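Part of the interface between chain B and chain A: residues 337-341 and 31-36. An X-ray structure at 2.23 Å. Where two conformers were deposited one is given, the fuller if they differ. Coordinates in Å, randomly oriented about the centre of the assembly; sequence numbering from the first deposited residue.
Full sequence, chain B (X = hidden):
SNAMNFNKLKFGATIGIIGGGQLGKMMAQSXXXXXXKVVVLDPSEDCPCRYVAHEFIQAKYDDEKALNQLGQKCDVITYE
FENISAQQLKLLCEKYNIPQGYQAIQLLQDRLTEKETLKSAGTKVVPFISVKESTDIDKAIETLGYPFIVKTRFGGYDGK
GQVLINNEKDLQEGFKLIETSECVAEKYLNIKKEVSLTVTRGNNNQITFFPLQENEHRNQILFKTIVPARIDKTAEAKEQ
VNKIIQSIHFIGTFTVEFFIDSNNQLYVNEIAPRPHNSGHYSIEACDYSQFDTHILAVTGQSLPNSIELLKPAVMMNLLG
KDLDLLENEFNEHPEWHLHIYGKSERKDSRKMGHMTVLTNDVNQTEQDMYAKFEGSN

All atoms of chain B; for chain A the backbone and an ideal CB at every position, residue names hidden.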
# COMPACT_ATOMS: atom_id res chain seq x y z
N HIS B 337 -7.20 -9.97 4.27
CA HIS B 337 -6.35 -9.01 3.59
C HIS B 337 -5.90 -9.56 2.23
O HIS B 337 -4.70 -9.75 1.98
CB HIS B 337 -5.12 -8.66 4.44
CG HIS B 337 -5.45 -7.95 5.71
ND1 HIS B 337 -5.38 -8.55 6.95
CD2 HIS B 337 -5.84 -6.67 5.94
CE1 HIS B 337 -5.75 -7.69 7.88
NE2 HIS B 337 -6.01 -6.54 7.29
N LEU B 338 -6.85 -9.82 1.35
CA LEU B 338 -6.59 -10.42 0.06
C LEU B 338 -5.83 -9.51 -0.89
O LEU B 338 -6.18 -8.33 -1.05
CB LEU B 338 -7.93 -10.89 -0.56
CG LEU B 338 -8.48 -12.09 0.20
CD1 LEU B 338 -9.98 -12.04 0.43
CD2 LEU B 338 -8.01 -13.42 -0.45
N HIS B 339 -4.78 -10.06 -1.50
CA HIS B 339 -4.11 -9.45 -2.68
C HIS B 339 -4.44 -10.34 -3.87
O HIS B 339 -4.18 -11.55 -3.83
CB HIS B 339 -2.56 -9.43 -2.52
CG HIS B 339 -2.09 -8.55 -1.40
ND1 HIS B 339 -1.21 -7.49 -1.61
CD2 HIS B 339 -2.38 -8.56 -0.07
CE1 HIS B 339 -0.97 -6.90 -0.44
NE2 HIS B 339 -1.69 -7.51 0.50
N ILE B 340 -5.00 -9.79 -4.94
CA ILE B 340 -5.28 -10.60 -6.11
C ILE B 340 -4.50 -9.93 -7.22
O ILE B 340 -4.67 -8.74 -7.44
CB ILE B 340 -6.78 -10.63 -6.40
CG1 ILE B 340 -7.54 -11.27 -5.22
CG2 ILE B 340 -7.11 -11.35 -7.73
CD1 ILE B 340 -7.26 -12.78 -5.11
N TYR B 341 -3.57 -10.66 -7.83
CA TYR B 341 -2.59 -9.99 -8.70
C TYR B 341 -3.19 -9.44 -9.96
O TYR B 341 -2.63 -8.51 -10.53
CB TYR B 341 -1.40 -10.88 -9.00
CG TYR B 341 -0.74 -11.40 -7.73
CD1 TYR B 341 -0.67 -10.61 -6.58
CD2 TYR B 341 -0.19 -12.70 -7.68
CE1 TYR B 341 -0.06 -11.08 -5.41
CE2 TYR B 341 0.40 -13.19 -6.50
CZ TYR B 341 0.47 -12.37 -5.38
OH TYR B 341 1.07 -12.86 -4.22
N UNK A 31 -7.56 -0.59 -4.65
CA UNK A 31 -8.38 -1.36 -5.56
C UNK A 31 -7.51 -2.31 -6.39
O UNK A 31 -7.87 -3.47 -6.55
CB UNK A 31 -9.18 -0.43 -6.47
N UNK A 32 -6.38 -1.82 -6.93
CA UNK A 32 -5.53 -2.71 -7.78
C UNK A 32 -4.88 -3.82 -6.96
O UNK A 32 -4.86 -4.99 -7.37
CB UNK A 32 -4.44 -1.90 -8.48
N UNK A 33 -4.36 -3.49 -5.78
CA UNK A 33 -3.91 -4.50 -4.84
C UNK A 33 -4.96 -5.66 -4.61
O UNK A 33 -4.58 -6.81 -4.58
CB UNK A 33 -3.59 -3.81 -3.51
N UNK A 34 -6.23 -5.32 -4.42
CA UNK A 34 -7.31 -6.31 -4.21
C UNK A 34 -7.78 -6.98 -5.51
O UNK A 34 -8.66 -7.85 -5.47
CB UNK A 34 -8.50 -5.63 -3.54
N UNK A 35 -7.24 -6.56 -6.64
CA UNK A 35 -7.59 -7.21 -7.92
C UNK A 35 -8.83 -6.65 -8.64
O UNK A 35 -9.41 -7.35 -9.46
CB UNK A 35 -7.82 -8.70 -7.67
N UNK A 36 -9.20 -5.40 -8.34
CA UNK A 36 -10.21 -4.66 -9.11
C UNK A 36 -9.52 -3.80 -10.18
O UNK A 36 -8.39 -3.32 -9.98
CB UNK A 36 -11.06 -3.79 -8.19

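Position 31 lies on a helix that begins earlier in the chain. Its ideal CB has nothing of the stretch from chain B within 5.5 Å, so this stretch sets no demand and most helix-compatible residues would do. The deposited residue is A:Ala31. Its methyl stays out of reach of the other stretch.

Position 32 is also helical, and its CA-to-CB bond points away from the strand of chain B. Many side chains would fit, polar or not. It is A:Gln32, whose NE2 is hydrogen-bonded elsewhere in the structure.

Position 33 matters more. Its carbonyl O accepts a hydrogen bond from the backbone N of B:Ile340 at 3.0 Å, with an N-H...O angle of 148°. The same O lies 3.3 Å from CA of B:His339 in a CA-H...O contact. Any residue type could supply this carbonyl. The CA-to-CB bond points sideways, and the ideal CB is 4.8 Å from ND1 of B:His339. A side chain with an aliphatic portion could lie over the imidazole; Lys, Arg, Gln, Glu, Met or Leu would be plausible. The residue is A:Lys33. Its CG sits over one face of the B:His339 ring, 3.5 Å from ND1, in a CH-pi contact. With chi1 and chi2 both t, the chain extends past the ring, and NZ finds its partner elsewhere in the structure.

At position 34 the CA-to-CB bond points away, yet the ideal CB is 4.3 Å from O of B:Leu338. This acceptor leaves room for a polar donor as well as for a flexible aliphatic side chain, and several others could be accommodated. The deposited residue is A:Met34, as selenomethionine. Its CG lies 3.7 Å from O of B:Leu338. Its own backbone O packs 3.5 Å from CB of B:Ile340.

Position 35 is the most restricted. Phi is 88° and psi 21°, just after the helix, in a Schellman motif. An ideal CB would point toward chain B and clash with CB of B:Ile340 at 2.5 Å. It would also jam against the carbonyl O of position 34. Both constraints call for glycine, and A:Gly35 is found. Its CA can then approach O of B:Ile340 to 3.3 Å. Its N bonds back to O of A:Gln32 at 2.9 Å.

At position 36 the CA-to-CB bond points away, with nothing of the stretch from chain B near the ideal CB, so the choice is wide. It is A:Tyr36. Its N closes the motif on O of A:Ala31 at 2.9 Å, and its OH is hydrogen-bonded elsewhere in the structure.

Chain A, residues 31-36: AQKMGY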
# COMPACT_ATOMS: atom_id res chain seq x y z
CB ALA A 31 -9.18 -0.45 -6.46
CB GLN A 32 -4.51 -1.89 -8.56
CG GLN A 32 -5.16 -1.20 -9.79
CD GLN A 32 -4.19 -1.05 -10.89
OE1 GLN A 32 -3.54 -2.02 -11.29
NE2 GLN A 32 -4.05 0.18 -11.39
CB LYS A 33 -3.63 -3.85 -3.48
CG LYS A 33 -3.38 -4.88 -2.36
CD LYS A 33 -3.12 -4.14 -1.08
CE LYS A 33 -4.37 -3.39 -0.60
NZ LYS A 33 -4.14 -2.77 0.72
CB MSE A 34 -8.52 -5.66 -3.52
CG MSE A 34 -8.30 -5.41 -2.04
SE MSE A 34 -9.72 -4.36 -1.19
CE MSE A 34 -8.66 -3.92 0.40
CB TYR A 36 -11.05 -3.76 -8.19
CG TYR A 36 -11.88 -4.59 -7.23
CD1 TYR A 36 -13.07 -5.15 -7.65
CD2 TYR A 36 -11.45 -4.85 -5.94
CE1 TYR A 36 -13.82 -5.94 -6.82
CE2 TYR A 36 -12.20 -5.65 -5.08
CZ TYR A 36 -13.37 -6.22 -5.55
OH TYR A 36 -14.15 -7.01 -4.74
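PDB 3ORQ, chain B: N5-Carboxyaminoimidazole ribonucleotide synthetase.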